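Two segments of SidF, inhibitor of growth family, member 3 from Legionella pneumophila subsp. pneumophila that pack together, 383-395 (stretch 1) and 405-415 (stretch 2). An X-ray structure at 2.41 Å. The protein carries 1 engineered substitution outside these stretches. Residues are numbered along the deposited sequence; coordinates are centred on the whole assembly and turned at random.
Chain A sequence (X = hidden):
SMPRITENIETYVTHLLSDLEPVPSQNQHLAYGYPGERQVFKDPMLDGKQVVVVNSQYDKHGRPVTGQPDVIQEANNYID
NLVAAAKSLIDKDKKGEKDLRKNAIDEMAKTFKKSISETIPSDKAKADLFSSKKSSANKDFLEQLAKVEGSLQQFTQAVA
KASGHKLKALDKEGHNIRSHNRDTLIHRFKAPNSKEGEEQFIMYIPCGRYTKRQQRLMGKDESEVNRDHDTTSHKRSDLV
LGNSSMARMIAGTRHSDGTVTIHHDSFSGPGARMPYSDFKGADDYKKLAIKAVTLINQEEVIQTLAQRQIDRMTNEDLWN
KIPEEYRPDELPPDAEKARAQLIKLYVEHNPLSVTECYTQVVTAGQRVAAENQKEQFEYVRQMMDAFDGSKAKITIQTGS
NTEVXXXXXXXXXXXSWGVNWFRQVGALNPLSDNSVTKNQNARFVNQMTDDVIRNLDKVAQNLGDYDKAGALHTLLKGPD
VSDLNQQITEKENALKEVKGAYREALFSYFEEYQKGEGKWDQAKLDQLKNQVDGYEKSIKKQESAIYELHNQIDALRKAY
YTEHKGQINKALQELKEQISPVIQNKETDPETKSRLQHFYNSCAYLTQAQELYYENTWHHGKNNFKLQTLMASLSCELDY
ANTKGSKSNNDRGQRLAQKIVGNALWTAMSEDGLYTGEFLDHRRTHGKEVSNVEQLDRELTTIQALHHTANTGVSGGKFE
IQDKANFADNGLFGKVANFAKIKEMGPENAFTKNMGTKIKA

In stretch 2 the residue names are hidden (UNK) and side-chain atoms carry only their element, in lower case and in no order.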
ATOM      1  N   MET A 383      -1.503   8.331 -16.289  1.00 62.29           N
ATOM      2  CA  MET A 383      -1.888   9.463 -15.432  1.00 62.33           C
ATOM      3  C   MET A 383      -0.740   9.910 -14.458  1.00 60.56           C
ATOM      4  O   MET A 383      -0.508  11.094 -14.260  1.00 59.30           O
ATOM      5  CB  MET A 383      -3.246   9.219 -14.740  1.00 58.94           C
ATOM      6  CG  MET A 383      -4.364   8.708 -15.648  1.00 61.19           C
ATOM      7  SD  MET A 383      -4.838   9.700 -17.117  1.00 75.13           S
ATOM      8  CE  MET A 383      -3.368   9.696 -18.091  1.00 72.70           C
ATOM      9  N   MET A 384      -0.008   8.961 -13.889  1.00 56.56           N
ATOM     10  CA  MET A 384       1.196   9.302 -13.147  1.00 55.67           C
ATOM     11  C   MET A 384       2.148  10.128 -13.991  1.00 57.53           C
ATOM     12  O   MET A 384       2.678  11.150 -13.513  1.00 56.87           O
ATOM     13  CB  MET A 384       1.918   8.045 -12.574  1.00 49.94           C
ATOM     14  CG  MET A 384       1.194   7.364 -11.406  1.00 47.01           C
ATOM     15  SD  MET A 384       2.130   5.933 -10.797  0.80 42.21           S
ATOM     16  CE  MET A 384       3.558   6.869 -10.310  1.00 49.52           C
ATOM     17  N   ASP A 385       2.385   9.699 -15.232  1.00 58.12           N
ATOM     18  CA  ASP A 385       3.306  10.446 -16.132  1.00 61.07           C
ATOM     19  C   ASP A 385       2.694  11.759 -16.644  1.00 60.21           C
ATOM     20  O   ASP A 385       3.431  12.681 -17.016  1.00 60.17           O
ATOM     21  CB  ASP A 385       3.785   9.593 -17.323  1.00 64.64           C
ATOM     22  CG  ASP A 385       5.123   8.865 -17.065  1.00 68.79           C
ATOM     23  OD1 ASP A 385       5.960   9.318 -16.228  1.00 65.96           O
ATOM     24  OD2 ASP A 385       5.330   7.804 -17.726  1.00 69.49           O
ATOM     25  N   ALA A 386       1.360  11.826 -16.680  1.00 59.93           N
ATOM     26  CA  ALA A 386       0.621  13.053 -17.043  1.00 58.05           C
ATOM     27  C   ALA A 386       0.973  14.160 -16.091  1.00 60.43           C
ATOM     28  O   ALA A 386       1.235  15.311 -16.528  1.00 62.62           O
ATOM     29  CB  ALA A 386      -0.879  12.804 -16.974  1.00 54.47           C
ATOM     30  N   PHE A 387       0.997  13.826 -14.792  1.00 53.37           N
ATOM     31  CA  PHE A 387       1.355  14.827 -13.779  1.00 54.95           C
ATOM     32  C   PHE A 387       2.849  14.995 -13.610  1.00 53.81           C
ATOM     33  O   PHE A 387       3.286  16.050 -13.121  1.00 57.39           O
ATOM     34  CB  PHE A 387       0.721  14.515 -12.414  1.00 53.39           C
ATOM     35  CG  PHE A 387      -0.700  15.044 -12.244  1.00 53.05           C
ATOM     36  CD1 PHE A 387      -0.942  16.424 -12.011  1.00 52.03           C
ATOM     37  CD2 PHE A 387      -1.794  14.176 -12.270  1.00 48.77           C
ATOM     38  CE1 PHE A 387      -2.244  16.909 -11.789  1.00 48.20           C
ATOM     39  CE2 PHE A 387      -3.104  14.674 -12.057  1.00 51.97           C
ATOM     40  CZ  PHE A 387      -3.321  16.040 -11.796  1.00 49.14           C
ATOM     41  N   ASP A 388       3.633  14.002 -14.052  1.00 53.61           N
ATOM     42  CA  ASP A 388       5.092  14.020 -13.812  1.00 55.39           C
ATOM     43  C   ASP A 388       5.780  15.268 -14.295  1.00 60.83           C
ATOM     44  O   ASP A 388       5.567  15.742 -15.436  1.00 68.17           O
ATOM     45  CB  ASP A 388       5.837  12.725 -14.245  1.00 58.62           C
ATOM     46  CG  ASP A 388       7.382  12.837 -14.060  1.00 67.31           C
ATOM     47  OD1 ASP A 388       8.017  13.683 -14.747  1.00 73.69           O
ATOM     48  OD2 ASP A 388       7.967  12.144 -13.213  1.00 62.70           O
ATOM     49  N   GLY A 389       6.588  15.821 -13.391  1.00 64.27           N
ATOM     50  CA  GLY A 389       7.338  17.065 -13.600  1.00 66.02           C
ATOM     51  C   GLY A 389       6.491  18.316 -13.846  1.00 71.19           C
ATOM     52  O   GLY A 389       6.965  19.305 -14.493  1.00 74.59           O
ATOM     53  N   SER A 390       5.242  18.300 -13.375  1.00 65.68           N
ATOM     54  CA  SER A 390       4.496  19.567 -13.286  1.00 66.92           C
ATOM     55  C   SER A 390       3.832  19.736 -11.886  1.00 65.55           C
ATOM     56  O   SER A 390       4.249  19.069 -10.910  1.00 56.83           O
ATOM     57  CB  SER A 390       3.508  19.667 -14.423  1.00 61.14           C
ATOM     58  OG  SER A 390       2.403  18.910 -14.033  1.00 67.32           O
ATOM     59  N   LYS A 391       2.840  20.628 -11.785  1.00 68.10           N
ATOM     60  CA  LYS A 391       2.252  21.032 -10.491  1.00 68.36           C
ATOM     61  C   LYS A 391       0.832  20.498 -10.396  1.00 67.85           C
ATOM     62  O   LYS A 391       0.228  20.288 -11.433  1.00 73.92           O
ATOM     63  CB  LYS A 391       2.181  22.556 -10.399  1.00 68.03           C
ATOM     64  CG  LYS A 391       3.484  23.230 -10.017  1.00 76.11           C
ATOM     65  CD  LYS A 391       3.382  24.763  -9.917  1.00 75.72           C
ATOM     66  CE  LYS A 391       3.739  25.412 -11.245  1.00 72.23           C
ATOM     67  NZ  LYS A 391       4.225  26.816 -11.088  1.00 76.39           N
ATOM     68  N   ALA A 392       0.296  20.292  -9.181  1.00 64.50           N
ATOM     69  CA  ALA A 392      -1.172  20.162  -8.979  1.00 62.34           C
ATOM     70  C   ALA A 392      -1.733  21.006  -7.860  1.00 60.20           C
ATOM     71  O   ALA A 392      -1.109  21.117  -6.821  1.00 63.05           O
ATOM     72  CB  ALA A 392      -1.564  18.721  -8.750  1.00 63.82           C
ATOM     73  N   LYS A 393      -2.934  21.552  -8.046  1.00 58.86           N
ATOM     74  CA  LYS A 393      -3.510  22.422  -7.037  1.00 60.02           C
ATOM     75  C   LYS A 393      -4.259  21.586  -6.052  1.00 57.92           C
ATOM     76  O   LYS A 393      -5.150  20.864  -6.431  1.00 64.06           O
ATOM     77  CB  LYS A 393      -4.394  23.472  -7.671  1.00 61.43           C
ATOM     78  CG  LYS A 393      -3.598  24.262  -8.677  1.00 69.93           C
ATOM     79  CD  LYS A 393      -4.220  25.574  -9.135  1.00 76.14           C
ATOM     80  CE  LYS A 393      -3.144  26.349  -9.887  1.00 75.82           C
ATOM     81  NZ  LYS A 393      -3.609  27.639 -10.470  1.00 84.25           N
ATOM     82  N   ILE A 394      -3.890  21.685  -4.785  1.00 51.62           N
ATOM     83  CA  ILE A 394      -4.286  20.695  -3.779  1.00 51.83           C
ATOM     84  C   ILE A 394      -4.770  21.383  -2.512  1.00 49.28           C
ATOM     85  O   ILE A 394      -4.699  22.572  -2.437  1.00 51.65           O
ATOM     86  CB  ILE A 394      -3.101  19.689  -3.552  1.00 50.02           C
ATOM     87  CG1 ILE A 394      -3.612  18.373  -3.967  1.00 50.27           C
ATOM     88  CG2 ILE A 394      -2.339  19.770  -2.198  1.00 43.23           C
ATOM     89  CD1 ILE A 394      -3.658  18.348  -5.470  1.00 53.48           C
ATOM     90  N   THR A 395      -5.291  20.646  -1.544  1.00 50.62           N
ATOM     91  CA  THR A 395      -5.751  21.253  -0.287  1.00 51.80           C
ATOM     92  C   THR A 395      -4.966  20.607   0.839  1.00 48.84           C
ATOM     93  O   THR A 395      -4.805  19.413   0.823  1.00 46.84           O
ATOM     94  CB  THR A 395      -7.262  20.980  -0.076  1.00 53.42           C
ATOM     95  OG1 THR A 395      -7.985  21.812  -0.972  1.00 58.30           O
ATOM     96  CG2 THR A 395      -7.702  21.306   1.317  1.00 49.62           C
ATOM     97  N   UNK A 405      -4.821  26.165   0.368  1.00 61.08           N
ATOM     98  CA  UNK A 405      -4.708  25.611  -0.978  1.00 64.02           C
ATOM     99  C   UNK A 405      -3.309  25.894  -1.519  1.00 64.32           C
ATOM    100  O   UNK A 405      -2.818  26.978  -1.302  1.00 62.35           O
ATOM    101  o   UNK A 405      -8.277  26.743  -3.637  1.00118.30           O
ATOM    102  c   UNK A 405      -5.771  26.253  -1.891  1.00 76.68           C
ATOM    103  c   UNK A 405      -7.878  25.630  -3.195  1.00115.05           C
ATOM    104  c   UNK A 405      -7.143  25.568  -1.849  1.00 95.50           C
ATOM    105  o   UNK A 405      -8.053  24.558  -3.831  1.00116.05           O
ATOM    106  N   UNK A 406      -2.681  24.943  -2.213  1.00 56.42           N
ATOM    107  CA  UNK A 406      -1.365  25.157  -2.798  1.00 57.59           C
ATOM    108  C   UNK A 406      -1.155  24.313  -4.030  1.00 54.92           C
ATOM    109  O   UNK A 406      -1.603  23.176  -4.110  1.00 55.67           O
ATOM    110  c   UNK A 406       0.961  25.326  -1.835  1.00 53.07           C
ATOM    111  c   UNK A 406      -0.231  24.468  -1.993  1.00 60.48           C
ATOM    112  o   UNK A 406      -0.702  23.924  -0.768  1.00 58.93           O
ATOM    113  N   UNK A 407      -0.315  24.801  -4.903  1.00 52.33           N
ATOM    114  CA  UNK A 407       0.246  23.972  -5.955  1.00 56.79           C
ATOM    115  C   UNK A 407       1.192  22.980  -5.289  1.00 51.74           C
ATOM    116  O   UNK A 407       1.780  23.344  -4.290  1.00 58.46           O
ATOM    117  c   UNK A 407       0.988  24.862  -6.955  1.00 52.09           C
ATOM    118  N   UNK A 408       1.313  21.754  -5.799  1.00 47.48           N
ATOM    119  CA  UNK A 408       2.303  20.772  -5.306  1.00 45.02           C
ATOM    120  C   UNK A 408       2.987  20.111  -6.505  1.00 47.91           C
ATOM    121  O   UNK A 408       2.292  19.611  -7.374  1.00 52.48           O
ATOM    122  c   UNK A 408       1.705  19.610  -4.499  1.00 42.51           C
ATOM    123  c   UNK A 408       2.810  18.565  -4.198  1.00 39.91           C
ATOM    124  c   UNK A 408       1.142  20.071  -3.135  1.00 39.95           C
ATOM    125  N   UNK A 409       4.339  20.083  -6.519  1.00 49.76           N
ATOM    126  CA  UNK A 409       5.167  19.469  -7.574  1.00 48.56           C
ATOM    127  C   UNK A 409       5.038  17.942  -7.514  1.00 53.50           C
ATOM    128  O   UNK A 409       4.909  17.375  -6.425  1.00 58.79           O
ATOM    129  N   UNK A 410       5.030  17.266  -8.668  1.00 50.88           N
ATOM    130  CA  UNK A 410       4.925  15.782  -8.706  1.00 48.22           C
ATOM    131  C   UNK A 410       5.998  15.114  -9.572  1.00 51.41           C
ATOM    132  O   UNK A 410       6.417  15.647 -10.594  1.00 50.99           O
ATOM    133  c   UNK A 410       3.262  13.857  -9.083  1.00 46.17           C
ATOM    134  c   UNK A 410       3.510  15.343  -9.067  1.00 45.04           C
ATOM    135  c   UNK A 410       2.772  11.113  -9.223  1.00 46.03           C
ATOM    136  c   UNK A 410       3.321  13.147 -10.302  1.00 47.23           C
ATOM    137  c   UNK A 410       2.720  11.765  -7.963  1.00 47.37           C
ATOM    138  o   UNK A 410       2.585   9.781  -9.350  1.00 47.71           O
ATOM    139  c   UNK A 410       2.947  13.145  -7.909  1.00 48.48           C
ATOM    140  c   UNK A 410       3.064  11.801 -10.368  1.00 47.62           C
ATOM    141  N   UNK A 411       6.501  13.979  -9.102  1.00 50.96           N
ATOM    142  CA  UNK A 411       7.428  13.146  -9.850  1.00 51.93           C
ATOM    143  C   UNK A 411       6.984  11.702  -9.666  1.00 54.57           C
ATOM    144  O   UNK A 411       6.812  11.247  -8.539  1.00 51.18           O
ATOM    145  c   UNK A 411       8.852  13.301  -9.335  1.00 56.96           C
ATOM    146  n   UNK A 411      11.684  14.292 -10.418  1.00 79.19           N
ATOM    147  c   UNK A 411      10.948  14.728  -9.386  1.00 80.68           C
ATOM    148  c   UNK A 411       9.435  14.695  -9.559  1.00 70.43           C
ATOM    149  o   UNK A 411      11.449  15.138  -8.331  1.00 84.83           O
ATOM    150  N   UNK A 412       6.815  11.006 -10.780  1.00 52.74           N
ATOM    151  CA  UNK A 412       6.414   9.645 -10.838  1.00 54.09           C
ATOM    152  C   UNK A 412       7.561   8.620 -11.031  1.00 58.89           C
ATOM    153  O   UNK A 412       8.549   8.844 -11.745  1.00 55.84           O
ATOM    154  c   UNK A 412       5.480   9.496 -11.994  1.00 51.92           C
ATOM    155  N   UNK A 413       7.403   7.481 -10.380  1.00 54.99           N
ATOM    156  CA  UNK A 413       8.185   6.338 -10.713  1.00 54.53           C
ATOM    157  C   UNK A 413       7.237   5.134 -10.548  1.00 52.74           C
ATOM    158  O   UNK A 413       6.634   4.916  -9.497  1.00 45.06           O
ATOM    159  c   UNK A 413      12.323   9.565 -11.025  1.00 68.73           C
ATOM    160  c   UNK A 413       9.410   6.191  -9.801  1.00 58.86           C
ATOM    161  n   UNK A 413      13.353  10.394 -10.851  1.00 60.36           N
ATOM    162  c   UNK A 413      10.279   7.418  -9.542  1.00 55.04           C
ATOM    163  c   UNK A 413      11.264   7.422 -10.636  1.00 60.90           C
ATOM    164  n   UNK A 413      11.301   9.913 -11.799  1.00 64.03           N
ATOM    165  n   UNK A 413      12.312   8.377 -10.434  1.00 66.02           N
ATOM    166  N   UNK A 414       7.123   4.341 -11.600  1.00 49.84           N
ATOM    167  CA  UNK A 414       6.185   3.312 -11.584  1.00 49.75           C
ATOM    168  C   UNK A 414       6.832   2.094 -12.123  1.00 51.79           C
ATOM    169  O   UNK A 414       7.444   2.188 -13.182  1.00 51.45           O
ATOM    170  c   UNK A 414       4.101   2.409 -12.367  1.00 48.75           C
ATOM    171  c   UNK A 414       4.988   3.640 -12.427  1.00 46.86           C
ATOM    172  c   UNK A 414       1.669   1.256 -13.039  1.00 44.47           C
ATOM    173  s   UNK A 414       2.589   2.734 -13.192  0.62 42.59           S
ATOM    174  N   UNK A 415       6.685   0.963 -11.404  1.00 47.84           N
ATOM    175  CA  UNK A 415       7.111  -0.363 -11.928  1.00 49.59           C
ATOM    176  C   UNK A 415       5.979  -1.368 -11.904  1.00 47.27           C
ATOM    177  O   UNK A 415       5.049  -1.224 -11.157  1.00 50.00           O
ATOM    178  o   UNK A 415       8.054  -1.089  -9.782  1.00 53.27           O
ATOM    179  c   UNK A 415       8.315  -0.928 -11.167  1.00 52.00           C
TER

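Position 405 carries three carbons in a row, the last bearing two oxygens, on the face shared with Lys391, Lys393 and Thr395, and its chain passes close to Thr395 OG1. A carboxylate on a two-carbon stem is Glu405, whose CG lies 3.9 Å from Thr395 OG1; this exposed setting suits a charged chain.

At 406 the first side-chain carbon forks into one oxygen and one carbon, so the residue is Thr406. Branching at CB is well tolerated in an extended strand. Its backbone does the pairing: Ile394 N donates to Thr406 O at 2.8 Å, and Thr406 N donates to Ile394 O at 3.1 Å.

Position 407 has a single side-chain carbon, CB, 3.8 Å from Lys391 CD, hence Ala407. It is a small group beside the aliphatic part of a long lysine, while the CA of Ala407 approaches the CA of Lys393 to 4.2 Å in a non-hydrogen-bonded pair.

Three carbons, one of them carrying the other two, turn at 408 to the buried face with Ala392 and Ile394 and pack against Ile394. This is Val408, its CG2 3.6 Å from Ile394 CG2. A compact, branched apolar chain fits there, and the backbone forms two short bonds, Ala392 N to Val408 O at 2.8 Å and Val408 N to Ala392 O at 2.7 Å.

At 409 no side-chain atoms exist, and CA sits 3.5 Å from Ser390 O in a CA-H...O contact: Gly409. An ideal CB would lie 4.3 Å from that oxygen, so this contact alone does not demand glycine.

Position 410 shows one carbon leading to a six-carbon ring that lies against Phe387, with an oxygen near Met384: Tyr410. CD2 of Tyr410 is 3.6 Å from Phe387 CB, and its OH is 3.2 Å from Met384 CE. A large aromatic can span this gap, and its hydroxyl is hydrogen-bonded elsewhere in the structure.

The chain at 411 has three carbons, the last bearing one oxygen and one nitrogen; CB is 4.1 Å from Asp388 OD2, but the chain points away. The amide makes it Gln411, its polar end suited to an exposed setting.

At 412 a single carbon, CB, lies 3.6 Å from Met384 O and 3.7 Å from Met384 CE; one carbon makes it Ala412, a close fit for a methyl group.

At 413, three carbons, a nitrogen and a carbon with two further nitrogens approach Asp388: Arg413. Buried, its guanidinium needs partners: NH1 donates to Ala412 O at 3.0 Å, and NE and NH2 are hydrogen-bonded elsewhere in the structure. The oppositely charged Asp388 OD2 is 4.3 Å from Arg413 NH1, beyond a salt bridge.

The unbranched chain of two carbons, sulfur and carbon at 414 has CB 4.0 Å from Met384 SD: Met414, in a buried apolar patch.

One carbon and one oxygen at 415, too distant to contact stretch 1, define Ser415.

The contact therefore has two parts. Antiparallel backbone pairing zips 391-395 to 405-409, and its bonding runs on into the turn, Tyr410 N donating to Ser390 O at 3.0 Å and Gly389 N to Tyr410 O at 2.8 Å; beyond, helix and turn pack against 410-414, where Ala412 N donates to Asp388 OD2 at 2.9 Å.

Stretch 2 (405-415) ETAVGYQARMS
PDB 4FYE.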